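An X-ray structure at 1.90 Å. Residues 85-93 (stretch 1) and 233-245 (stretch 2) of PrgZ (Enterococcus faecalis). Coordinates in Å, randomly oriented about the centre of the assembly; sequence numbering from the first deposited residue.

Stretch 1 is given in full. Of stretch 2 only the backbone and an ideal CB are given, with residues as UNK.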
# COMPACT_ATOMS: atom_id res chain seq x y z
N THR A 85 5.55 6.93 0.11
CA THR A 85 6.65 7.42 0.94
C THR A 85 7.20 8.79 0.50
O THR A 85 7.45 9.68 1.34
CB THR A 85 7.80 6.39 1.02
OG1 THR A 85 7.37 5.27 1.81
CG2 THR A 85 9.06 7.01 1.67
N LEU A 86 7.38 8.99 -0.81
CA LEU A 86 7.85 10.29 -1.28
C LEU A 86 6.83 11.38 -0.93
O LEU A 86 7.19 12.42 -0.38
CB LEU A 86 8.08 10.29 -2.78
CG LEU A 86 8.42 11.66 -3.39
CD1 LEU A 86 9.69 12.23 -2.77
CD2 LEU A 86 8.55 11.50 -4.91
N LEU A 87 5.57 11.13 -1.23
CA LEU A 87 4.51 12.11 -0.96
C LEU A 87 4.36 12.38 0.55
O LEU A 87 4.10 13.52 0.95
CB LEU A 87 3.17 11.70 -1.59
CG LEU A 87 3.02 11.87 -3.11
CD1 LEU A 87 1.62 11.38 -3.58
CD2 LEU A 87 3.25 13.29 -3.56
N ALA A 88 4.54 11.36 1.39
CA ALA A 88 4.49 11.55 2.84
C ALA A 88 5.60 12.49 3.34
O ALA A 88 5.49 13.08 4.41
CB ALA A 88 4.54 10.20 3.58
N ASN A 89 6.64 12.66 2.53
CA ASN A 89 7.81 13.48 2.88
C ASN A 89 7.93 14.84 2.15
O ASN A 89 8.52 15.78 2.70
CB ASN A 89 9.07 12.64 2.73
CG ASN A 89 9.20 11.61 3.82
OD1 ASN A 89 9.58 11.94 4.95
ND2 ASN A 89 8.89 10.36 3.51
N VAL A 90 7.38 14.94 0.93
CA VAL A 90 7.32 16.24 0.25
C VAL A 90 5.96 16.93 0.38
O VAL A 90 5.85 18.12 0.10
CB VAL A 90 7.80 16.17 -1.25
CG1 VAL A 90 9.25 15.67 -1.32
CG2 VAL A 90 6.86 15.31 -2.11
N MET A 91 4.95 16.21 0.87
CA MET A 91 3.65 16.78 1.15
C MET A 91 3.24 16.47 2.60
O MET A 91 3.99 15.82 3.35
CB MET A 91 2.58 16.26 0.17
CG MET A 91 2.82 16.68 -1.26
SD MET A 91 1.40 16.42 -2.32
CE MET A 91 0.34 17.81 -1.88
N GLU A 92 2.08 16.99 3.00
CA GLU A 92 1.55 16.79 4.35
C GLU A 92 0.03 16.92 4.31
O GLU A 92 -0.52 17.65 3.49
CB GLU A 92 2.12 17.85 5.30
CG GLU A 92 1.70 17.66 6.75
CD GLU A 92 2.34 18.66 7.67
OE1 GLU A 92 2.05 19.88 7.55
OE2 GLU A 92 3.13 18.22 8.53
N GLY A 93 -0.64 16.17 5.18
CA GLY A 93 -2.09 16.20 5.30
C GLY A 93 -2.55 16.76 6.63
O GLY A 93 -1.76 17.35 7.39
N UNK A 233 3.74 20.18 -10.12
CA UNK A 233 3.17 19.98 -8.77
C UNK A 233 3.51 21.18 -7.90
O UNK A 233 4.46 21.90 -8.17
CB UNK A 233 3.69 18.69 -8.13
N UNK A 234 2.70 21.38 -6.86
CA UNK A 234 2.99 22.33 -5.79
C UNK A 234 2.77 21.57 -4.49
O UNK A 234 1.67 21.06 -4.23
CB UNK A 234 2.12 23.58 -5.87
N UNK A 235 3.81 21.48 -3.68
CA UNK A 235 3.79 20.64 -2.49
C UNK A 235 3.85 21.47 -1.21
O UNK A 235 3.94 22.70 -1.28
CB UNK A 235 4.96 19.65 -2.53
N UNK A 236 3.77 20.82 -0.06
CA UNK A 236 3.62 21.54 1.21
C UNK A 236 4.26 20.87 2.42
O UNK A 236 3.88 21.18 3.56
CB UNK A 236 2.13 21.74 1.50
N UNK A 237 5.21 19.97 2.19
CA UNK A 237 5.76 19.14 3.25
C UNK A 237 7.11 19.56 3.78
O UNK A 237 7.60 20.65 3.50
CB UNK A 237 5.86 17.70 2.75
N UNK A 238 7.70 18.68 4.57
CA UNK A 238 8.99 18.92 5.22
C UNK A 238 10.10 19.17 4.20
O UNK A 238 11.04 19.93 4.46
CB UNK A 238 9.36 17.73 6.11
N UNK A 239 9.99 18.51 3.05
CA UNK A 239 10.96 18.63 1.98
C UNK A 239 10.28 19.01 0.68
O UNK A 239 9.09 18.81 0.52
CB UNK A 239 11.74 17.32 1.81
N UNK A 240 11.05 19.60 -0.24
CA UNK A 240 10.62 19.86 -1.60
C UNK A 240 11.23 18.81 -2.52
O UNK A 240 12.31 18.32 -2.25
CB UNK A 240 11.01 21.27 -2.04
N UNK A 241 10.55 18.47 -3.60
CA UNK A 241 11.15 17.56 -4.59
C UNK A 241 11.98 18.41 -5.53
O UNK A 241 11.42 19.21 -6.28
CB UNK A 241 10.09 16.76 -5.35
N UNK A 242 13.31 18.28 -5.45
CA UNK A 242 14.22 19.16 -6.21
C UNK A 242 14.88 18.50 -7.43
O UNK A 242 15.39 19.20 -8.30
CB UNK A 242 15.32 19.67 -5.28
N UNK A 243 14.86 17.17 -7.50
CA UNK A 243 15.46 16.45 -8.63
C UNK A 243 14.72 15.15 -8.90
O UNK A 243 14.75 14.24 -8.08
CB UNK A 243 16.94 16.16 -8.36
N UNK A 244 14.03 15.08 -10.04
CA UNK A 244 13.35 13.85 -10.48
C UNK A 244 13.10 13.98 -11.97
O UNK A 244 12.22 14.73 -12.40
CB UNK A 244 12.04 13.62 -9.72
N UNK A 245 13.89 13.26 -12.77
CA UNK A 245 13.88 13.47 -14.22
C UNK A 245 12.63 12.96 -14.91
O UNK A 245 12.07 13.64 -15.77
CB UNK A 245 15.10 12.79 -14.84

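Stretch 2 passes the C-terminal end of helix 85-90, where backbone carbonyls lack helical partners, then leaves as a strand, the two N-to-C directions 122° apart.

At position 233 CA-to-CB points toward stretch 1, but nothing lies within 5.5 Å of the ideal CB, so many side chains would fit; the residue is I233. At position 234 the bond points away, and stretch 1 sets no demand. V234 is found there, and only its carbonyl O comes near, 4.2 Å from M91 CE.

Position 235 points toward stretch 1, its ideal CB 3.2 Å from V90 O and 3.9 Å from M91 CG. A small or beta-branched residue would suit so tight a place, either apolar against the methionine or carrying a hydroxyl near the carbonyl. It is T235, whose CG2 lies 4.3 Å from V90 CG2, while its CB packs 3.8 Å from M91 CG.

Position 236 points sideways, its ideal CB 5.0 Å from E92 N. E92 offers both a backbone donor and an acceptor, which favours a short polar side chain able to give and receive; asparagine is apt, while an aspartate could accept from E92 N but could not donate to E92 O. The deposited N236 uses both ends of its amide: E92 N donates to N236 OD1 at 3.0 Å, and N236 ND2 donates to E92 O at 3.0 Å. N236 N makes a weak hydrogen bond to V90 O at 3.4 Å, and a water links N236 O to E92 OE1.

At position 237 an ideal CB would lie 2.5 Å from V90 C and 2.6 Å from M91 N, a clash for any side chain, so only glycine fits. G237 lets the two stretches approach to 3.8 Å between G237 CA and M91 CA, and its N donates a weak hydrogen bond to V90 O at 2.9 Å.

Position 238 points sideways, 4.0 Å from N89 O at its ideal CB; a small residue suffices. It is A238, whose N donates to a water whose oxygen also lies 2.9 Å from M91 O.

At position 239, also sideways, the ideal CB is 4.3 Å from V90 CG1, favouring an apolar residue, aliphatic or aromatic. F239 sets its CB against that methyl and has N89 O at its ring edge; its N donates to N89 O at 3.1 Å, and F239 O receives a CA-H contact from V90 CA at 3.1 Å.

Position 240 points away, leaving the choice free; it is N240. Position 241 turns sideways to V90 CG1 and L86 CD1, a site for an aliphatic residue, and L241 CD1 reaches L86 CD1 at 4.3 Å.

Positions 242, 243 and 245 are out of reach, so stretch 1 leaves the choice open; they hold T242, N243 and E245. Position 244 points toward stretch 1 from a distance, so a long apolar chain could bridge the gap: L244 CD1 meets L86 CD2 at 4.4 Å.

Stretch 2 233-245: IVTNGAFNLTNLE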
# COMPACT_ATOMS: atom_id res chain seq x y z
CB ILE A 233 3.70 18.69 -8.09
CG1 ILE A 233 5.23 18.72 -7.96
CG2 ILE A 233 3.30 17.45 -8.88
CD1 ILE A 233 5.81 17.52 -7.19
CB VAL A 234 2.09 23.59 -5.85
CG1 VAL A 234 2.25 24.43 -4.59
CG2 VAL A 234 2.44 24.43 -7.07
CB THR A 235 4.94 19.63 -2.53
OG1 THR A 235 6.19 20.32 -2.49
CG2 THR A 235 4.84 18.77 -3.80
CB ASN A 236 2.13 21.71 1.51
CG ASN A 236 1.42 20.38 1.72
OD1 ASN A 236 1.86 19.34 1.21
ND2 ASN A 236 0.33 20.39 2.48
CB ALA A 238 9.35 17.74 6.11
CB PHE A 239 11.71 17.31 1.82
CG PHE A 239 12.36 16.85 3.08
CD1 PHE A 239 13.64 17.28 3.42
CD2 PHE A 239 11.69 16.00 3.95
CE1 PHE A 239 14.24 16.86 4.60
CE2 PHE A 239 12.28 15.58 5.12
CZ PHE A 239 13.56 16.02 5.45
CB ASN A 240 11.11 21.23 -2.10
CG ASN A 240 10.41 22.39 -1.44
OD1 ASN A 240 9.26 22.30 -1.03
ND2 ASN A 240 11.11 23.53 -1.38
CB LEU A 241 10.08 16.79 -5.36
CG LEU A 241 10.59 15.82 -6.44
CD1 LEU A 241 11.39 14.68 -5.84
CD2 LEU A 241 9.42 15.28 -7.27
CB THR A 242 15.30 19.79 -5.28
OG1 THR A 242 15.93 18.77 -4.50
CG2 THR A 242 14.67 20.82 -4.33
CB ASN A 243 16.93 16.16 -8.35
CG ASN A 243 17.72 15.81 -9.59
OD1 ASN A 243 17.18 15.32 -10.58
ND2 ASN A 243 19.03 16.06 -9.54
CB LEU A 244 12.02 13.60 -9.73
CG LEU A 244 11.48 12.16 -9.79
CD1 LEU A 244 10.27 11.98 -8.89
CD2 LEU A 244 11.12 11.74 -11.18
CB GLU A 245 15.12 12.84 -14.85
CG GLU A 245 16.40 13.58 -14.52
CD GLU A 245 17.54 13.24 -15.47
OE1 GLU A 245 17.53 12.13 -16.05
OE2 GLU A 245 18.44 14.09 -15.63
O HOH W 1 6.19 16.12 5.19
O HOH W 2 2.08 21.86 5.51
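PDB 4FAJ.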